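PDB 3Q48: chaperone CupB2, which probably serves as a periplasmic chaperone that folds pilus subunits and hands them on for fimbrium assembly. Local coordinates for residues R36-S42 with K141-S147; P79-P84 with V96-L102; A156-W161 with V185-V190; A226-Y230 with T241-L246. All blocks are in the same frame, centred on the assembly; numbering follows the deposited sequence.

Contact 1 (R36-S42 with K141-S147)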
loop_
_atom_site.group_PDB
_atom_site.type_symbol
_atom_site.label_atom_id
_atom_site.label_comp_id
_atom_site.label_asym_id
_atom_site.label_seq_id
_atom_site.Cartn_x
_atom_site.Cartn_y
_atom_site.Cartn_z
ATOM N N ARG A 36 0.728 -2.475 5.454
ATOM C CA ARG A 36 0.647 -1.091 5.002
ATOM C C ARG A 36 0.516 -0.190 6.216
ATOM O O ARG A 36 0.123 -0.672 7.274
ATOM C CB ARG A 36 -0.530 -0.840 4.006
ATOM C CG ARG A 36 -1.919 -0.932 4.662
ATOM C CD ARG A 36 -2.871 -1.915 3.939
ATOM N NE ARG A 36 -2.064 -2.902 3.279
ATOM C CZ ARG A 36 -1.900 -3.011 1.955
ATOM N NH1 ARG A 36 -2.578 -2.247 1.059
ATOM N NH2 ARG A 36 -1.097 -3.978 1.526
ATOM N N VAL A 37 0.824 1.107 6.046
ATOM C CA VAL A 37 0.605 2.107 7.106
ATOM C C VAL A 37 -0.470 3.150 6.690
ATOM O O VAL A 37 -0.381 3.735 5.622
ATOM C CB VAL A 37 1.926 2.818 7.488
ATOM C CG1 VAL A 37 1.666 3.902 8.477
ATOM C CG2 VAL A 37 3.002 1.777 8.025
ATOM N N VAL A 38 -1.487 3.371 7.523
ATOM C CA VAL A 38 -2.441 4.402 7.243
ATOM C C VAL A 38 -2.119 5.564 8.142
ATOM O O VAL A 38 -2.003 5.414 9.373
ATOM C CB VAL A 38 -3.869 3.931 7.460
ATOM C CG1 VAL A 38 -4.842 5.079 7.222
ATOM C CG2 VAL A 38 -4.190 2.784 6.482
ATOM N N PHE A 39 -1.931 6.728 7.530
ATOM C CA PHE A 39 -1.589 7.857 8.315
ATOM C C PHE A 39 -2.740 8.822 8.228
ATOM O O PHE A 39 -2.932 9.459 7.193
ATOM C CB PHE A 39 -0.279 8.498 7.875
ATOM C CG PHE A 39 0.289 9.394 8.901
ATOM C CD1 PHE A 39 1.470 9.058 9.544
ATOM C CD2 PHE A 39 -0.381 10.596 9.259
ATOM C CE1 PHE A 39 2.014 9.892 10.561
ATOM C CE2 PHE A 39 0.148 11.466 10.274
ATOM C CZ PHE A 39 1.355 11.079 10.936
ATOM N N PRO A 40 -3.503 8.944 9.324
ATOM C CA PRO A 40 -4.672 9.840 9.348
ATOM C C PRO A 40 -4.237 11.281 9.641
ATOM O O PRO A 40 -3.477 11.517 10.596
ATOM C CB PRO A 40 -5.547 9.255 10.469
ATOM C CG PRO A 40 -4.643 8.181 11.212
ATOM C CD PRO A 40 -3.238 8.330 10.643
ATOM N N ALA A 41 -4.681 12.217 8.791
ATOM C CA ALA A 41 -4.310 13.648 8.905
ATOM C C ALA A 41 -4.435 14.245 10.318
ATOM O O ALA A 41 -3.659 15.137 10.684
ATOM C CB ALA A 41 -5.090 14.518 7.894
ATOM N N SER A 42 -5.408 13.774 11.103
ATOM C CA SER A 42 -5.574 14.303 12.459
ATOM C C SER A 42 -4.382 13.986 13.377
ATOM O O SER A 42 -4.166 14.697 14.347
ATOM C CB SER A 42 -6.880 13.822 13.085
ATOM O OG SER A 42 -6.838 12.436 13.386
ATOM N N LYS A 141 3.378 0.318 1.690
ATOM C CA LYS A 141 2.663 1.481 1.281
ATOM C C LYS A 141 2.334 2.293 2.503
ATOM O O LYS A 141 1.895 1.732 3.531
ATOM C CB LYS A 141 1.376 1.088 0.569
ATOM C CG LYS A 141 1.621 0.535 -0.769
ATOM C CD LYS A 141 0.363 -0.130 -1.331
ATOM C CE LYS A 141 0.825 -0.997 -2.540
ATOM N NZ LYS A 141 -0.255 -1.830 -3.144
ATOM N N LEU A 142 2.518 3.611 2.390
ATOM C CA LEU A 142 2.008 4.545 3.404
ATOM C C LEU A 142 0.929 5.455 2.784
ATOM O O LEU A 142 1.163 6.171 1.816
ATOM C CB LEU A 142 3.152 5.345 4.022
ATOM C CG LEU A 142 3.021 6.029 5.410
ATOM C CD1 LEU A 142 4.370 6.545 5.846
ATOM C CD2 LEU A 142 2.089 7.198 5.404
ATOM N N PHE A 143 -0.274 5.383 3.312
ATOM C CA PHE A 143 -1.383 6.194 2.845
ATOM C C PHE A 143 -1.647 7.388 3.786
ATOM O O PHE A 143 -2.123 7.239 4.915
ATOM C CB PHE A 143 -2.671 5.354 2.698
ATOM C CG PHE A 143 -2.524 4.145 1.798
ATOM C CD1 PHE A 143 -2.467 4.281 0.418
ATOM C CD2 PHE A 143 -2.478 2.867 2.345
ATOM C CE1 PHE A 143 -2.340 3.140 -0.421
ATOM C CE2 PHE A 143 -2.365 1.721 1.534
ATOM C CZ PHE A 143 -2.310 1.847 0.172
ATOM N N PHE A 144 -1.330 8.587 3.318
ATOM C CA PHE A 144 -1.743 9.767 4.065
ATOM C C PHE A 144 -3.178 10.038 3.691
ATOM O O PHE A 144 -3.485 10.202 2.491
ATOM C CB PHE A 144 -0.945 10.969 3.682
ATOM C CG PHE A 144 -1.308 12.151 4.449
ATOM C CD1 PHE A 144 -0.833 12.305 5.762
ATOM C CD2 PHE A 144 -2.154 13.114 3.895
ATOM C CE1 PHE A 144 -1.159 13.451 6.533
ATOM C CE2 PHE A 144 -2.531 14.280 4.666
ATOM C CZ PHE A 144 -2.027 14.439 5.990
ATOM N N ARG A 145 -4.040 10.083 4.718
ATOM C CA ARG A 145 -5.467 10.176 4.520
ATOM C C ARG A 145 -6.104 11.419 5.200
ATOM O O ARG A 145 -6.236 11.468 6.448
ATOM C CB ARG A 145 -6.131 8.890 4.970
ATOM C CG ARG A 145 -7.594 8.823 4.661
ATOM C CD ARG A 145 -8.128 7.499 5.142
ATOM N NE ARG A 145 -7.606 6.385 4.342
ATOM C CZ ARG A 145 -7.676 5.102 4.708
ATOM N NH1 ARG A 145 -8.238 4.769 5.886
ATOM N NH2 ARG A 145 -7.202 4.158 3.885
ATOM N N PRO A 146 -6.488 12.422 4.386
ATOM C CA PRO A 146 -7.201 13.566 4.964
ATOM C C PRO A 146 -8.462 13.124 5.759
ATOM O O PRO A 146 -9.200 12.157 5.351
ATOM C CB PRO A 146 -7.592 14.427 3.737
ATOM C CG PRO A 146 -6.537 14.113 2.691
ATOM C CD PRO A 146 -6.188 12.589 2.945
ATOM N N SER A 147 -8.720 13.852 6.860
ATOM C CA SER A 147 -9.787 13.549 7.820
ATOM C C SER A 147 -11.155 13.357 7.230
ATOM O O SER A 147 -11.877 12.430 7.593
ATOM C CB SER A 147 -9.846 14.642 8.863
ATOM O OG SER A 147 -8.554 14.757 9.402
HETATM O O HOH W 1 -0.733 -3.940 -1.337
#
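Strands 36-40 and 141-145 run parallel, 16° apart and 4.7 Å between axes, at one edge of the main sheet of the Ig-like, PapD-type N-terminal domain; 36-40 is one of its two edge strands. K141 begins the pairing: its O takes the amide of V37 (V37 N to K141 O 2.8 Å), while its NZ shares water 1 with R36. As in PapD relatives, where an Arg and a Lys on these two strands lie in the cleft and hold the C-terminal carboxylate of the subunit, R36 and K141 are probably the equivalent pair. L142 turns to the buried face, its CG 4.0 Å from CG1 of V37 and its CD2 3.7 Å from CB of F39. F143 returns to the R36 face, with R36 NH1 at its ring edge; its N and O bond to V37 O (2.8 Å) and F39 N (2.7 Å), so one residue ties two partners, as in any parallel ladder. F144 packs inward, CD1 3.9 Å from F39 CD2, in a hydrophobic core shared with Y101 and F80. R145 donates its N to F39 O (2.8 Å); its guanidinium carries V38 CG1 over one face and forms salt bridges with E111 and with D235 of the C-terminal domain. Beyond the strand, A41 N reaches R145 O at 2.9 Å and A41 CB lies 3.6 Å from F144 CZ.

Contact 2 (P79-P84 with V96-L102)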
loop_
_atom_site.group_PDB
_atom_site.type_symbol
_atom_site.label_atom_id
_atom_site.label_comp_id
_atom_site.label_asym_id
_atom_site.label_seq_id
_atom_site.Cartn_x
_atom_site.Cartn_y
_atom_site.Cartn_z
ATOM N N PRO A 79 7.534 14.779 3.858
ATOM C CA PRO A 79 7.115 15.327 5.138
ATOM C C PRO A 79 6.963 14.288 6.245
ATOM O O PRO A 79 6.173 14.476 7.148
ATOM C CB PRO A 79 5.749 15.926 4.818
ATOM C CG PRO A 79 5.202 15.031 3.814
ATOM C CD PRO A 79 6.373 14.522 2.994
ATOM N N PHE A 80 7.710 13.202 6.176
ATOM C CA PHE A 80 7.693 12.231 7.260
ATOM C C PHE A 80 9.107 11.972 7.785
ATOM O O PHE A 80 10.065 12.049 7.036
ATOM C CB PHE A 80 6.992 10.941 6.827
ATOM C CG PHE A 80 5.594 11.150 6.353
ATOM C CD1 PHE A 80 4.564 11.250 7.258
ATOM C CD2 PHE A 80 5.319 11.261 4.988
ATOM C CE1 PHE A 80 3.283 11.451 6.855
ATOM C CE2 PHE A 80 4.014 11.484 4.531
ATOM C CZ PHE A 80 2.989 11.582 5.477
ATOM N N SER A 81 9.228 11.728 9.084
ATOM C CA SER A 81 10.452 11.220 9.656
ATOM C C SER A 81 10.160 9.860 10.325
ATOM O O SER A 81 9.042 9.584 10.692
ATOM C CB SER A 81 11.002 12.222 10.658
ATOM O OG SER A 81 10.159 12.255 11.807
ATOM N N VAL A 82 11.167 9.003 10.443
ATOM C CA VAL A 82 11.029 7.752 11.167
ATOM C C VAL A 82 12.079 7.720 12.246
ATOM O O VAL A 82 13.275 7.798 11.977
ATOM C CB VAL A 82 11.171 6.504 10.286
ATOM C CG1 VAL A 82 10.647 5.238 11.053
ATOM C CG2 VAL A 82 10.367 6.671 9.051
ATOM N N THR A 83 11.603 7.596 13.478
ATOM C CA THR A 83 12.423 7.571 14.665
ATOM C C THR A 83 12.217 6.216 15.314
ATOM O O THR A 83 11.082 5.787 15.450
ATOM C CB THR A 83 11.913 8.672 15.623
ATOM O OG1 THR A 83 11.816 9.884 14.880
ATOM C CG2 THR A 83 12.850 8.892 16.813
ATOM N N PRO A 84 13.309 5.526 15.692
ATOM C CA PRO A 84 14.689 5.899 15.322
ATOM C C PRO A 84 15.016 5.356 13.910
ATOM O O PRO A 84 14.404 4.375 13.463
ATOM C CB PRO A 84 15.543 5.233 16.415
ATOM C CG PRO A 84 14.706 4.110 16.948
ATOM C CD PRO A 84 13.263 4.425 16.688
ATOM N N VAL A 96 9.896 -0.729 18.029
ATOM C CA VAL A 96 8.778 0.105 17.716
ATOM C C VAL A 96 9.342 1.277 16.938
ATOM O O VAL A 96 10.269 1.971 17.417
ATOM C CB VAL A 96 8.143 0.671 19.005
ATOM C CG1 VAL A 96 6.972 1.632 18.639
ATOM C CG2 VAL A 96 7.688 -0.460 19.972
ATOM N N LEU A 97 8.795 1.513 15.749
ATOM C CA LEU A 97 9.243 2.657 14.959
ATOM C C LEU A 97 8.155 3.674 15.041
ATOM O O LEU A 97 6.979 3.317 15.103
ATOM C CB LEU A 97 9.461 2.314 13.488
ATOM C CG LEU A 97 10.319 1.122 13.104
ATOM C CD1 LEU A 97 10.152 0.959 11.630
ATOM C CD2 LEU A 97 11.828 1.277 13.492
ATOM N N ARG A 98 8.549 4.939 15.006
ATOM C CA ARG A 98 7.634 6.018 15.179
ATOM C C ARG A 98 7.676 6.874 13.948
ATOM O O ARG A 98 8.719 7.398 13.592
ATOM C CB ARG A 98 8.025 6.794 16.434
ATOM C CG ARG A 98 6.997 7.718 16.906
ATOM C CD ARG A 98 7.478 8.432 18.112
ATOM N NE ARG A 98 7.234 7.601 19.284
ATOM C CZ ARG A 98 6.018 7.290 19.754
ATOM N NH1 ARG A 98 4.912 7.724 19.153
ATOM N NH2 ARG A 98 5.904 6.523 20.828
ATOM N N ILE A 99 6.525 6.994 13.286
ATOM C CA ILE A 99 6.354 7.868 12.092
ATOM C C ILE A 99 5.639 9.191 12.400
ATOM O O ILE A 99 4.484 9.180 12.809
ATOM C CB ILE A 99 5.623 7.129 10.997
ATOM C CG1 ILE A 99 6.357 5.798 10.721
ATOM C CG2 ILE A 99 5.528 8.031 9.741
ATOM C CD1 ILE A 99 5.579 4.821 9.840
ATOM N N ALA A 100 6.345 10.313 12.223
ATOM C CA ALA A 100 5.811 11.697 12.475
ATOM C C ALA A 100 5.614 12.515 11.212
ATOM O O ALA A 100 6.484 12.541 10.368
ATOM C CB ALA A 100 6.712 12.477 13.440
ATOM N N TYR A 101 4.466 13.185 11.107
ATOM C CA TYR A 101 4.152 14.052 9.977
ATOM C C TYR A 101 4.575 15.477 10.237
ATOM O O TYR A 101 4.179 16.039 11.249
ATOM C CB TYR A 101 2.643 14.044 9.756
ATOM C CG TYR A 101 2.122 14.959 8.658
ATOM C CD1 TYR A 101 2.760 15.040 7.405
ATOM C CD2 TYR A 101 0.969 15.719 8.858
ATOM C CE1 TYR A 101 2.256 15.891 6.401
ATOM C CE2 TYR A 101 0.460 16.542 7.878
ATOM C CZ TYR A 101 1.096 16.642 6.658
ATOM O OH TYR A 101 0.568 17.467 5.680
ATOM N N LEU A 102 5.350 16.078 9.339
ATOM C CA LEU A 102 5.570 17.546 9.413
ATOM C C LEU A 102 4.570 18.332 8.549
ATOM O O LEU A 102 4.738 18.419 7.316
ATOM C CB LEU A 102 6.993 17.961 9.026
ATOM C CG LEU A 102 7.144 19.498 8.954
ATOM C CD1 LEU A 102 7.144 20.143 10.370
ATOM C CD2 LEU A 102 8.382 19.991 8.108
HETATM O O HOH W 2 9.528 9.857 13.560
#
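Strand 80-83 pairs antiparallel with 96-101 in the hairpin formed by strands 80-89 and 93-101 of the Ig-like N-terminal domain. Each of its two hydrogen-bonded pairs is joined by two hydrogen bonds: S81 N to A100 O (3.1 Å) with A100 N to S81 O (3.2 Å), and T83 N to R98 O (2.9 Å) with R98 N to T83 O (2.7 Å). At the far end L102 N donates to P79 O (2.8 Å). The amides and carbonyls of the intervening residues point the other way; the backbones of L97, I99 and Y101 bond to L48, V46 and R44 of the segment around strand 45-52. On the S81, T83 and A100 face, water 2 joins S81 OG (3.0 Å) and T83 OG1 (2.6 Å) and donates to R98 O (2.6 Å), which thus accepts two bonds. The R98 guanidinium pairs with E45, and the Y101 hydroxyl bonds to A104 O. The opposite face is apolar: V82 CG1 lies 4.0 Å from L97 CB, and F80 CE1 3.7 Å from Y101 CD1, with I99 beside them. The hairpin is therefore amphipathic, one face bonded to water and charge, the other turned to the apolar interior, where it meets side chains of strand 112-121 and of the neighbouring strand 58-65.

Contact 3 (A156-W161 with V185-V190)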
loop_
_atom_site.group_PDB
_atom_site.type_symbol
_atom_site.label_atom_id
_atom_site.label_comp_id
_atom_site.label_asym_id
_atom_site.label_seq_id
_atom_site.Cartn_x
_atom_site.Cartn_y
_atom_site.Cartn_z
ATOM N N ALA A 156 -13.739 0.155 -3.233
ATOM C CA ALA A 156 -13.507 -0.936 -4.196
ATOM C C ALA A 156 -14.803 -1.219 -4.956
ATOM O O ALA A 156 -14.767 -1.598 -6.140
ATOM C CB ALA A 156 -13.044 -2.183 -3.488
ATOM N N GLY A 157 -15.935 -1.021 -4.280
ATOM C CA GLY A 157 -17.225 -1.250 -4.913
ATOM C C GLY A 157 -17.761 -0.143 -5.830
ATOM O O GLY A 157 -18.892 -0.273 -6.322
ATOM N N LYS A 158 -17.010 0.947 -6.052
ATOM C CA LYS A 158 -17.479 1.984 -6.985
ATOM C C LYS A 158 -16.622 1.983 -8.245
ATOM O O LYS A 158 -16.768 2.806 -9.122
ATOM C CB LYS A 158 -17.523 3.389 -6.337
ATOM C CG LYS A 158 -18.330 3.428 -5.057
ATOM C CD LYS A 158 -18.252 4.777 -4.323
ATOM C CE LYS A 158 -18.703 4.560 -2.849
ATOM N NZ LYS A 158 -19.133 5.785 -2.108
ATOM N N LEU A 159 -15.684 1.068 -8.305
ATOM C CA LEU A 159 -14.861 0.930 -9.491
ATOM C C LEU A 159 -15.766 0.531 -10.640
ATOM O O LEU A 159 -16.711 -0.217 -10.444
ATOM C CB LEU A 159 -13.788 -0.130 -9.240
ATOM C CG LEU A 159 -12.941 0.246 -8.042
ATOM C CD1 LEU A 159 -11.960 -0.873 -7.747
ATOM C CD2 LEU A 159 -12.198 1.552 -8.311
ATOM N N GLN A 160 -15.533 1.060 -11.820
ATOM C CA GLN A 160 -16.322 0.586 -12.945
ATOM C C GLN A 160 -15.417 -0.065 -13.951
ATOM O O GLN A 160 -14.239 0.284 -14.069
ATOM C CB GLN A 160 -17.237 1.679 -13.515
ATOM C CG GLN A 160 -16.634 3.061 -13.707
ATOM C CD GLN A 160 -17.575 4.144 -13.176
ATOM O OE1 GLN A 160 -18.577 3.804 -12.525
ATOM N NE2 GLN A 160 -17.259 5.436 -13.421
ATOM N N TRP A 161 -15.914 -1.070 -14.629
ATOM C CA TRP A 161 -14.995 -1.861 -15.448
ATOM C C TRP A 161 -15.420 -1.868 -16.896
ATOM O O TRP A 161 -16.582 -1.726 -17.197
ATOM C CB TRP A 161 -14.852 -3.299 -14.889
ATOM C CG TRP A 161 -14.359 -3.301 -13.464
ATOM C CD1 TRP A 161 -15.051 -2.911 -12.343
ATOM C CD2 TRP A 161 -13.046 -3.674 -13.017
ATOM N NE1 TRP A 161 -14.254 -3.052 -11.230
ATOM C CE2 TRP A 161 -13.018 -3.507 -11.616
ATOM C CE3 TRP A 161 -11.889 -4.115 -13.675
ATOM C CZ2 TRP A 161 -11.883 -3.766 -10.852
ATOM C CZ3 TRP A 161 -10.749 -4.386 -12.913
ATOM C CH2 TRP A 161 -10.761 -4.210 -11.508
ATOM N N VAL A 185 -6.892 1.932 -4.329
ATOM C CA VAL A 185 -7.512 0.647 -4.146
ATOM C C VAL A 185 -6.471 -0.333 -4.558
ATOM O O VAL A 185 -6.002 -0.280 -5.673
ATOM C CB VAL A 185 -8.805 0.541 -5.000
ATOM C CG1 VAL A 185 -9.448 -0.975 -4.964
ATOM C CG2 VAL A 185 -9.796 1.603 -4.540
ATOM N N SER A 186 -6.060 -1.196 -3.648
ATOM C CA SER A 186 -5.035 -2.213 -3.948
ATOM C C SER A 186 -5.672 -3.562 -4.206
ATOM O O SER A 186 -6.467 -4.029 -3.389
ATOM C CB SER A 186 -4.049 -2.342 -2.774
ATOM O OG SER A 186 -3.449 -1.080 -2.561
ATOM N N PHE A 187 -5.323 -4.171 -5.327
ATOM C CA PHE A 187 -5.856 -5.473 -5.705
ATOM C C PHE A 187 -4.868 -6.599 -5.410
ATOM O O PHE A 187 -3.723 -6.541 -5.900
ATOM C CB PHE A 187 -6.154 -5.532 -7.209
ATOM C CG PHE A 187 -7.049 -4.442 -7.700
ATOM C CD1 PHE A 187 -8.433 -4.571 -7.627
ATOM C CD2 PHE A 187 -6.507 -3.303 -8.311
ATOM C CE1 PHE A 187 -9.263 -3.546 -8.092
ATOM C CE2 PHE A 187 -7.336 -2.282 -8.798
ATOM C CZ PHE A 187 -8.709 -2.403 -8.690
ATOM N N ALA A 188 -5.297 -7.621 -4.664
ATOM C CA ALA A 188 -4.477 -8.817 -4.494
ATOM C C ALA A 188 -4.633 -9.722 -5.690
ATOM O O ALA A 188 -3.766 -10.580 -5.949
ATOM C CB ALA A 188 -4.851 -9.580 -3.207
ATOM N N SER A 189 -5.752 -9.571 -6.407
ATOM C CA SER A 189 -5.996 -10.391 -7.601
ATOM C C SER A 189 -7.129 -9.814 -8.349
ATOM O O SER A 189 -8.018 -9.228 -7.743
ATOM C CB SER A 189 -6.330 -11.854 -7.245
ATOM O OG SER A 189 -7.558 -11.947 -6.547
ATOM N N VAL A 190 -7.087 -9.969 -9.670
ATOM C CA VAL A 190 -8.136 -9.530 -10.570
ATOM C C VAL A 190 -8.291 -10.656 -11.554
ATOM O O VAL A 190 -7.314 -11.206 -12.021
ATOM C CB VAL A 190 -7.697 -8.253 -11.322
ATOM C CG1 VAL A 190 -8.737 -7.807 -12.424
ATOM C CG2 VAL A 190 -7.438 -7.161 -10.318
#
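W161 sets the far edge of its indole against F187: CH2 lies 3.8 Å from CE1 of F187, the six-membered ring and the phenyl ring are 5.7 Å apart between centroids, and their planes meet at 71°, an oblique meeting. W161 CZ3 also comes within 4.0 Å of CG1 of V190, which follows the corner at A188. Next to the indole, L159 points at the same partner strand, and its CD1 fits between CZ of F187 (3.7 Å) and CG1 of V185 (3.8 Å). These residues are core of the Ig-like C-terminal domain, a sandwich in which strand 160-163 edges one sheet and strand 185-194 lies in the other, so no hydrogen bond crosses between the segments and the join is made by van der Waals packing. V177, V206, V228 and V232 are among the residues packed around them. A156, on the turn leading into strand 160-163, touches V185 through CB to CG1 at 4.1 Å, while its carbonyl is bonded to the hydroxyl of Y230.

Contact 4 (A226-Y230 with T241-L246)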
loop_
_atom_site.group_PDB
_atom_site.type_symbol
_atom_site.label_atom_id
_atom_site.label_comp_id
_atom_site.label_asym_id
_atom_site.label_seq_id
_atom_site.Cartn_x
_atom_site.Cartn_y
_atom_site.Cartn_z
ATOM N N ALA A 226 -18.075 -12.028 -20.081
ATOM C CA ALA A 226 -17.201 -11.886 -18.909
ATOM C C ALA A 226 -17.751 -11.028 -17.777
ATOM O O ALA A 226 -18.489 -10.044 -17.965
ATOM C CB ALA A 226 -15.833 -11.395 -19.328
ATOM N N SER A 227 -17.400 -11.461 -16.580
ATOM C CA SER A 227 -17.644 -10.751 -15.351
ATOM C C SER A 227 -16.242 -10.484 -14.836
ATOM O O SER A 227 -15.309 -11.178 -15.219
ATOM C CB SER A 227 -18.363 -11.704 -14.419
ATOM O OG SER A 227 -18.690 -11.059 -13.208
ATOM N N VAL A 228 -16.046 -9.500 -13.982
ATOM C CA VAL A 228 -14.741 -9.366 -13.345
ATOM C C VAL A 228 -14.838 -9.731 -11.851
ATOM O O VAL A 228 -15.786 -9.313 -11.183
ATOM C CB VAL A 228 -14.086 -7.939 -13.583
ATOM C CG1 VAL A 228 -14.875 -6.822 -12.912
ATOM C CG2 VAL A 228 -12.664 -7.912 -13.047
ATOM N N ARG A 229 -13.859 -10.465 -11.312
ATOM C CA ARG A 229 -13.849 -10.756 -9.855
ATOM C C ARG A 229 -12.563 -10.242 -9.294
ATOM O O ARG A 229 -11.475 -10.568 -9.814
ATOM C CB ARG A 229 -13.926 -12.256 -9.590
ATOM C CG ARG A 229 -13.714 -12.671 -8.126
ATOM C CD ARG A 229 -14.096 -14.153 -7.926
ATOM N NE ARG A 229 -15.515 -14.373 -8.164
ATOM C CZ ARG A 229 -16.142 -15.544 -8.071
ATOM N NH1 ARG A 229 -15.477 -16.647 -7.738
ATOM N NH2 ARG A 229 -17.452 -15.606 -8.333
ATOM N N TYR A 230 -12.654 -9.431 -8.243
ATOM C CA TYR A 230 -11.456 -8.858 -7.732
ATOM C C TYR A 230 -11.411 -8.785 -6.220
ATOM O O TYR A 230 -12.458 -8.631 -5.562
ATOM C CB TYR A 230 -11.223 -7.483 -8.374
ATOM C CG TYR A 230 -12.324 -6.447 -8.199
ATOM C CD1 TYR A 230 -12.329 -5.612 -7.097
ATOM C CD2 TYR A 230 -13.353 -6.294 -9.155
ATOM C CE1 TYR A 230 -13.325 -4.621 -6.932
ATOM C CE2 TYR A 230 -14.370 -5.327 -8.994
ATOM C CZ TYR A 230 -14.335 -4.491 -7.872
ATOM O OH TYR A 230 -15.294 -3.518 -7.647
ATOM N N THR A 241 -13.837 -9.231 -1.414
ATOM C CA THR A 241 -14.010 -9.544 -2.821
ATOM C C THR A 241 -15.283 -8.962 -3.465
ATOM O O THR A 241 -16.283 -8.736 -2.813
ATOM C CB THR A 241 -13.898 -11.104 -3.071
ATOM O OG1 THR A 241 -14.110 -11.398 -4.468
ATOM C CG2 THR A 241 -14.866 -11.826 -2.242
ATOM N N HIS A 242 -15.242 -8.766 -4.776
ATOM C CA HIS A 242 -16.319 -8.130 -5.496
ATOM C C HIS A 242 -16.384 -8.760 -6.863
ATOM O O HIS A 242 -15.333 -9.091 -7.449
ATOM C CB HIS A 242 -16.029 -6.613 -5.609
ATOM C CG HIS A 242 -15.792 -5.964 -4.274
ATOM N ND1 HIS A 242 -16.819 -5.659 -3.403
ATOM C CD2 HIS A 242 -14.643 -5.649 -3.624
ATOM C CE1 HIS A 242 -16.317 -5.151 -2.290
ATOM N NE2 HIS A 242 -14.999 -5.144 -2.395
ATOM N N ASP A 243 -17.619 -8.950 -7.353
ATOM C CA ASP A 243 -17.888 -9.282 -8.749
ATOM C C ASP A 243 -18.544 -8.085 -9.466
ATOM O O ASP A 243 -19.392 -7.405 -8.906
ATOM C CB ASP A 243 -18.811 -10.502 -8.817
ATOM C CG ASP A 243 -18.100 -11.838 -8.470
ATOM O OD1 ASP A 243 -16.884 -11.852 -8.118
ATOM O OD2 ASP A 243 -18.798 -12.898 -8.531
ATOM N N ARG A 244 -18.166 -7.816 -10.708
ATOM C CA ARG A 244 -18.874 -6.810 -11.506
ATOM C C ARG A 244 -18.951 -7.250 -12.943
ATOM O O ARG A 244 -18.138 -8.047 -13.365
ATOM C CB ARG A 244 -18.152 -5.470 -11.449
ATOM C CG ARG A 244 -18.170 -4.778 -10.090
ATOM C CD ARG A 244 -19.575 -4.427 -9.654
ATOM N NE ARG A 244 -19.551 -3.657 -8.416
ATOM C CZ ARG A 244 -19.675 -4.169 -7.192
ATOM N NH1 ARG A 244 -19.824 -5.484 -7.000
ATOM N NH2 ARG A 244 -19.666 -3.360 -6.152
ATOM N N ALA A 245 -19.926 -6.741 -13.695
ATOM C CA ALA A 245 -19.979 -6.919 -15.143
ATOM C C ALA A 245 -19.008 -5.943 -15.812
ATOM O O ALA A 245 -18.727 -4.865 -15.261
ATOM C CB ALA A 245 -21.381 -6.677 -15.637
ATOM N N LEU A 246 -18.510 -6.318 -16.995
ATOM C CA LEU A 246 -17.730 -5.408 -17.869
ATOM C C LEU A 246 -18.595 -4.587 -18.809
ATOM O O LEU A 246 -19.396 -5.146 -19.569
ATOM C CB LEU A 246 -16.740 -6.165 -18.771
ATOM C CG LEU A 246 -15.498 -6.949 -18.312
ATOM C CD1 LEU A 246 -14.325 -6.040 -17.860
ATOM C CD2 LEU A 246 -15.873 -7.991 -17.254
#
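R229 and D243 face each other across a non-hydrogen-bonded pair and form a two-pronged salt bridge, R229 NE to D243 OD1 at 2.9 Å and R229 NH2 to D243 OD2 at 3.0 Å, on the outer face of the sheet. The backbone bonds flank it: V228 N to R244 O (2.6 Å) and R244 N to V228 O (2.9 Å) make one hydrogen-bonded pair, Y230 N to H242 O (2.8 Å) and H242 N to Y230 O (2.9 Å) the next. This is the antiparallel hairpin of strands 227-233 and 239-245. On the other face Y230 packs against H242, whose CB sits 3.8 Å from the ring centroid and over its face, a CH-pi contact; R244 CG reaches the ring edge, and the Y230 hydroxyl, bonded to A156 O, lies over one face of the R244 guanidinium. R244 NH1 donates to D243 O (2.7 Å). L246 closes the end with CD2 4.1 Å from V228 CB and 4.0 Å from A226 CB. The hairpin edges the four-stranded sheet of the C-terminal Ig-like domain: strand 227-233 bonds to strand 185-194, strand 239-245 is outermost, and V228, Y230 and R244 meet W161 of strand 160-163.

In the fold
From the N terminus, residues 36-42 wait for the last strand of the N-terminal domain, so contact 1 closes a long loop, with 98 residues between its segments. Contact 2, the hairpin of 79-84 and 96-102, is nested within that loop, in the same sheet, and meets it where F39 and F144 touch I99, Y101 and F80. The chain then enters the C-terminal domain, where contacts 3 and 4 follow in series: 156-161 with 185-190 joins the two sheets of the sandwich, and 226-230 with 241-246 finishes one of them, meeting contact 3 through A156 and Y230. Contacts 1 and 3 meet between the domains, where K141 nears S186.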